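Local atomic coordinates of vascular endothelial growth factor homolog (Orf virus, PDB entry 2GNN), a protein that acts as a secreted, disulfide-linked homodimeric growth factor of the PDGF/VEGF family that induces endothelial proliferation. Residues P66-V72 with S91-K97. Residues are numbered along the deposited sequence.
Sequences PTEEVNV and SFVEHKK. With NAG (2-acetamido-2-deoxy-beta-D-glucopyranose), chain M.
Residues 66-72 and 91-97 form an antiparallel ladder of the cystine-knot growth-factor fold; the axes of 68-72 and 91-97 come within 4.4 Å, N-to-C directions 144° apart. V70-E94 and V72-F92 are hydrogen-bonded pairs: V70 N-E94 O, E94 N-V70 O and V72 N-F92 O 2.8 Å, F92 N-V72 O 2.7 Å. Non-hydrogen-bonded E69-H95 and N71-V93 share one face; E68, V70, V72, F92, E94 and K97 the other. Between E69-H95 and hydrogen-bonded E68-K97, K96 (-106/-21) makes a beta bulge: E68 O accepts K96 N (2.7 Å) and K97 N (3.3 Å). A second, classic bulge sets corner residue T67 (-116/-3) and E68 opposite K97, whose O accepts T67 N (2.9 Å) and, weakly, E68 N (3.4 Å). P66 CB lies 3.7 Å from the H95 ring centroid (CH-pi). N71 ND2 carries NAG C1 (1.5 Å). H95 NE2 hydrogen-bonds a glycerol. E94 OE1-M51 N, H95 ND1-C53 N and V93 O-R52 NH1 hydrogen bonds join hairpin 62-79/85-102 to strand 47-54; F92 meets H35 edge-to-face, V72 packs on N9 of the second subunit.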
ATOM      1  N   PRO B  66       9.753 -11.807   0.959  1.00 50.93           N
ATOM      2  CA  PRO B  66      10.832 -11.377   0.076  1.00 52.26           C
ATOM      3  C   PRO B  66      11.905 -12.429  -0.139  1.00 56.67           C
ATOM      4  O   PRO B  66      12.324 -13.092   0.810  1.00 60.03           O
ATOM      5  CB  PRO B  66      11.431 -10.188   0.814  1.00 52.23           C
ATOM      6  CG  PRO B  66      11.071 -10.405   2.241  1.00 51.46           C
ATOM      7  CD  PRO B  66       9.737 -11.035   2.217  1.00 49.05           C
ATOM      8  N   THR B  67      12.338 -12.570  -1.389  1.00 57.48           N
ATOM      9  CA  THR B  67      13.483 -13.391  -1.732  1.00 58.63           C
ATOM     10  C   THR B  67      14.612 -12.527  -2.299  1.00 60.50           C
ATOM     11  O   THR B  67      15.691 -13.028  -2.607  1.00 63.23           O
ATOM     12  CB  THR B  67      13.108 -14.484  -2.737  1.00 58.11           C
ATOM     13  OG1 THR B  67      12.718 -13.880  -3.975  1.00 61.06           O
ATOM     14  CG2 THR B  67      11.967 -15.331  -2.202  1.00 58.15           C
ATOM     15  N   GLU B  68      14.354 -11.228  -2.432  1.00 61.50           N
ATOM     16  CA  GLU B  68      15.338 -10.270  -2.927  1.00 63.06           C
ATOM     17  C   GLU B  68      14.955  -8.878  -2.454  1.00 64.04           C
ATOM     18  O   GLU B  68      13.814  -8.434  -2.634  1.00 66.22           O
ATOM     19  CB  GLU B  68      15.421 -10.314  -4.453  1.00 62.94           C
ATOM     20  CG  GLU B  68      16.675  -9.682  -5.039  1.00 67.20           C
ATOM     21  CD  GLU B  68      16.662  -9.643  -6.562  1.00 68.46           C
ATOM     22  OE1 GLU B  68      16.508 -10.711  -7.205  1.00 74.95           O
ATOM     23  OE2 GLU B  68      16.817  -8.532  -7.115  1.00 78.00           O
ATOM     24  N   GLU B  69      15.911  -8.199  -1.835  1.00 64.03           N
ATOM     25  CA  GLU B  69      15.690  -6.886  -1.256  1.00 65.92           C
ATOM     26  C   GLU B  69      16.680  -5.897  -1.850  1.00 65.01           C
ATOM     27  O   GLU B  69      17.605  -6.292  -2.542  1.00 65.82           O
ATOM     28  CB  GLU B  69      15.846  -6.947   0.263  1.00 64.77           C
ATOM     29  CG  GLU B  69      15.005  -8.027   0.937  1.00 67.94           C
ATOM     30  CD  GLU B  69      15.022  -7.932   2.454  1.00 72.67           C
ATOM     31  OE1 GLU B  69      16.022  -7.435   3.031  1.00 80.72           O
ATOM     32  OE2 GLU B  69      14.023  -8.360   3.073  1.00 83.73           O
ATOM     33  N   VAL B  70      16.473  -4.611  -1.597  1.00 65.55           N
ATOM     34  CA  VAL B  70      17.432  -3.588  -2.006  1.00 65.52           C
ATOM     35  C   VAL B  70      17.314  -2.400  -1.057  1.00 66.14           C
ATOM     36  O   VAL B  70      16.240  -2.130  -0.515  1.00 66.00           O
ATOM     37  CB  VAL B  70      17.258  -3.183  -3.506  1.00 66.14           C
ATOM     38  CG1 VAL B  70      16.046  -2.289  -3.703  1.00 66.60           C
ATOM     39  CG2 VAL B  70      18.513  -2.515  -4.048  1.00 68.09           C
ATOM     40  N   ASN B  71      18.427  -1.720  -0.815  1.00 67.34           N
ATOM     41  CA  ASN B  71      18.404  -0.525   0.011  1.00 67.58           C
ATOM     42  C   ASN B  71      18.301   0.689  -0.902  1.00 67.00           C
ATOM     43  O   ASN B  71      19.025   0.785  -1.906  1.00 63.65           O
ATOM     44  CB  ASN B  71      19.643  -0.427   0.909  1.00 68.92           C
ATOM     45  CG  ASN B  71      20.015  -1.756   1.552  1.00 79.08           C
ATOM     46  OD1 ASN B  71      19.278  -2.268   2.405  1.00 77.34           O
ATOM     47  ND2 ASN B  71      21.178  -2.323   1.129  1.00 87.03           N
ATOM     48  N   VAL B  72      17.375   1.590  -0.572  1.00 65.52           N
ATOM     49  CA  VAL B  72      17.200   2.829  -1.325  1.00 64.18           C
ATOM     50  C   VAL B  72      17.257   4.014  -0.382  1.00 62.51           C
ATOM     51  O   VAL B  72      16.703   3.966   0.717  1.00 63.09           O
ATOM     52  CB  VAL B  72      15.878   2.860  -2.136  1.00 63.63           C
ATOM     53  CG1 VAL B  72      15.838   1.737  -3.155  1.00 64.20           C
ATOM     54  CG2 VAL B  72      14.701   2.763  -1.229  1.00 65.23           C
ATOM     55  N   SER B  91      17.955   5.505   4.626  1.00 60.13           N
ATOM     56  CA  SER B  91      17.964   4.280   3.826  1.00 57.34           C
ATOM     57  C   SER B  91      16.744   3.452   4.171  1.00 57.93           C
ATOM     58  O   SER B  91      16.346   3.386   5.336  1.00 57.58           O
ATOM     59  CB  SER B  91      19.239   3.485   4.115  1.00 58.53           C
ATOM     60  OG  SER B  91      19.349   2.321   3.308  1.00 55.14           O
ATOM     61  N   PHE B  92      16.141   2.841   3.153  1.00 56.89           N
ATOM     62  CA  PHE B  92      14.928   2.036   3.328  1.00 57.75           C
ATOM     63  C   PHE B  92      15.069   0.720   2.582  1.00 59.00           C
ATOM     64  O   PHE B  92      15.707   0.648   1.533  1.00 56.62           O
ATOM     65  CB  PHE B  92      13.686   2.785   2.807  1.00 60.72           C
ATOM     66  CG  PHE B  92      13.456   4.112   3.474  1.00 54.87           C
ATOM     67  CD1 PHE B  92      14.143   5.250   3.048  1.00 58.37           C
ATOM     68  CD2 PHE B  92      12.583   4.220   4.536  1.00 53.69           C
ATOM     69  CE1 PHE B  92      13.959   6.469   3.686  1.00 55.40           C
ATOM     70  CE2 PHE B  92      12.393   5.441   5.177  1.00 52.54           C
ATOM     71  CZ  PHE B  92      13.080   6.568   4.735  1.00 51.05           C
ATOM     72  N   VAL B  93      14.469  -0.324   3.130  1.00 60.35           N
ATOM     73  CA  VAL B  93      14.488  -1.622   2.486  1.00 62.47           C
ATOM     74  C   VAL B  93      13.278  -1.737   1.551  1.00 63.83           C
ATOM     75  O   VAL B  93      12.150  -1.537   1.989  1.00 62.55           O
ATOM     76  CB  VAL B  93      14.496  -2.760   3.540  1.00 63.11           C
ATOM     77  CG1 VAL B  93      14.508  -4.122   2.870  1.00 62.04           C
ATOM     78  CG2 VAL B  93      15.712  -2.617   4.467  1.00 64.47           C
ATOM     79  N   GLU B  94      13.525  -2.030   0.273  1.00 63.15           N
ATOM     80  CA  GLU B  94      12.458  -2.335  -0.695  1.00 64.99           C
ATOM     81  C   GLU B  94      12.573  -3.796  -1.100  1.00 63.92           C
ATOM     82  O   GLU B  94      13.675  -4.323  -1.185  1.00 64.92           O
ATOM     83  CB  GLU B  94      12.608  -1.510  -1.976  1.00 65.52           C
ATOM     84  CG  GLU B  94      12.860  -0.037  -1.787  1.00 74.79           C
ATOM     85  CD  GLU B  94      11.611   0.808  -1.906  1.00 72.92           C
ATOM     86  OE1 GLU B  94      10.611   0.368  -2.503  1.00 72.26           O
ATOM     87  OE2 GLU B  94      11.638   1.942  -1.410  1.00 82.96           O
ATOM     88  N   HIS B  95      11.450  -4.438  -1.389  1.00 61.63           N
ATOM     89  CA  HIS B  95      11.476  -5.796  -1.888  1.00 59.25           C
ATOM     90  C   HIS B  95      11.452  -5.800  -3.412  1.00 62.22           C
ATOM     91  O   HIS B  95      10.629  -5.113  -4.030  1.00 63.12           O
ATOM     92  CB  HIS B  95      10.308  -6.598  -1.323  1.00 57.17           C
ATOM     93  CG  HIS B  95      10.302  -6.676   0.170  1.00 54.95           C
ATOM     94  ND1 HIS B  95       9.166  -6.960   0.898  1.00 52.15           N
ATOM     95  CD2 HIS B  95      11.290  -6.487   1.075  1.00 52.33           C
ATOM     96  CE1 HIS B  95       9.456  -6.950   2.186  1.00 51.18           C
ATOM     97  NE2 HIS B  95      10.741  -6.675   2.320  1.00 54.02           N
ATOM     98  N   LYS B  96      12.361  -6.571  -4.011  1.00 63.75           N
ATOM     99  CA  LYS B  96      12.467  -6.685  -5.471  1.00 63.73           C
ATOM    100  C   LYS B  96      11.941  -8.004  -6.031  1.00 62.16           C
ATOM    101  O   LYS B  96      11.637  -8.098  -7.222  1.00 63.57           O
ATOM    102  CB  LYS B  96      13.912  -6.479  -5.929  1.00 66.03           C
ATOM    103  CG  LYS B  96      14.251  -5.044  -6.301  1.00 74.21           C
ATOM    104  CD  LYS B  96      15.469  -5.015  -7.222  1.00 89.66           C
ATOM    105  CE  LYS B  96      15.834  -3.593  -7.630  1.00 95.69           C
ATOM    106  NZ  LYS B  96      17.097  -3.566  -8.427  1.00 96.06           N
ATOM    107  N   LYS B  97      11.858  -9.022  -5.185  1.00 59.08           N
ATOM    108  CA  LYS B  97      11.297 -10.315  -5.579  1.00 58.01           C
ATOM    109  C   LYS B  97      10.656 -10.973  -4.377  1.00 56.10           C
ATOM    110  O   LYS B  97      11.073 -10.739  -3.240  1.00 54.32           O
ATOM    111  CB  LYS B  97      12.364 -11.233  -6.169  1.00 57.56           C
ATOM    112  CG  LYS B  97      12.240 -11.447  -7.665  1.00 63.76           C
ATOM    113  CD  LYS B  97      12.880 -12.762  -8.081  1.00 66.85           C
ATOM    114  CE  LYS B  97      12.163 -13.348  -9.294  1.00 75.03           C
ATOM    115  NZ  LYS B  97      12.933 -14.462  -9.921  1.00 71.09           N
TER
HETATM  116  C1  NAG M1001      21.756  -3.395   1.930  1.00106.04           C
HETATM  117  C2  NAG M1001      21.876  -4.887   1.562  1.00113.74           C
HETATM  118  C3  NAG M1001      22.129  -5.709   2.832  1.00117.06           C
HETATM  119  C4  NAG M1001      23.421  -5.228   3.499  1.00115.70           C
HETATM  120  C5  NAG M1001      23.356  -3.710   3.711  1.00111.87           C
HETATM  121  C6  NAG M1001      24.686  -3.193   4.250  1.00107.86           C
HETATM  122  C7  NAG M1001      20.860  -5.989  -0.366  1.00107.30           C
HETATM  123  C8  NAG M1001      20.445  -7.432  -0.432  1.00106.13           C
HETATM  124  N2  NAG M1001      20.726  -5.391   0.820  1.00110.74           N
HETATM  125  O3  NAG M1001      22.179  -7.098   2.560  1.00121.42           O
HETATM  126  O4  NAG M1001      23.619  -5.894   4.731  1.00116.59           O
HETATM  127  O5  NAG M1001      23.006  -3.023   2.508  1.00108.79           O
HETATM  128  O6  NAG M1001      24.499  -2.649   5.534  1.00100.91           O
HETATM  129  O7  NAG M1001      21.294  -5.415  -1.372  1.00103.01           O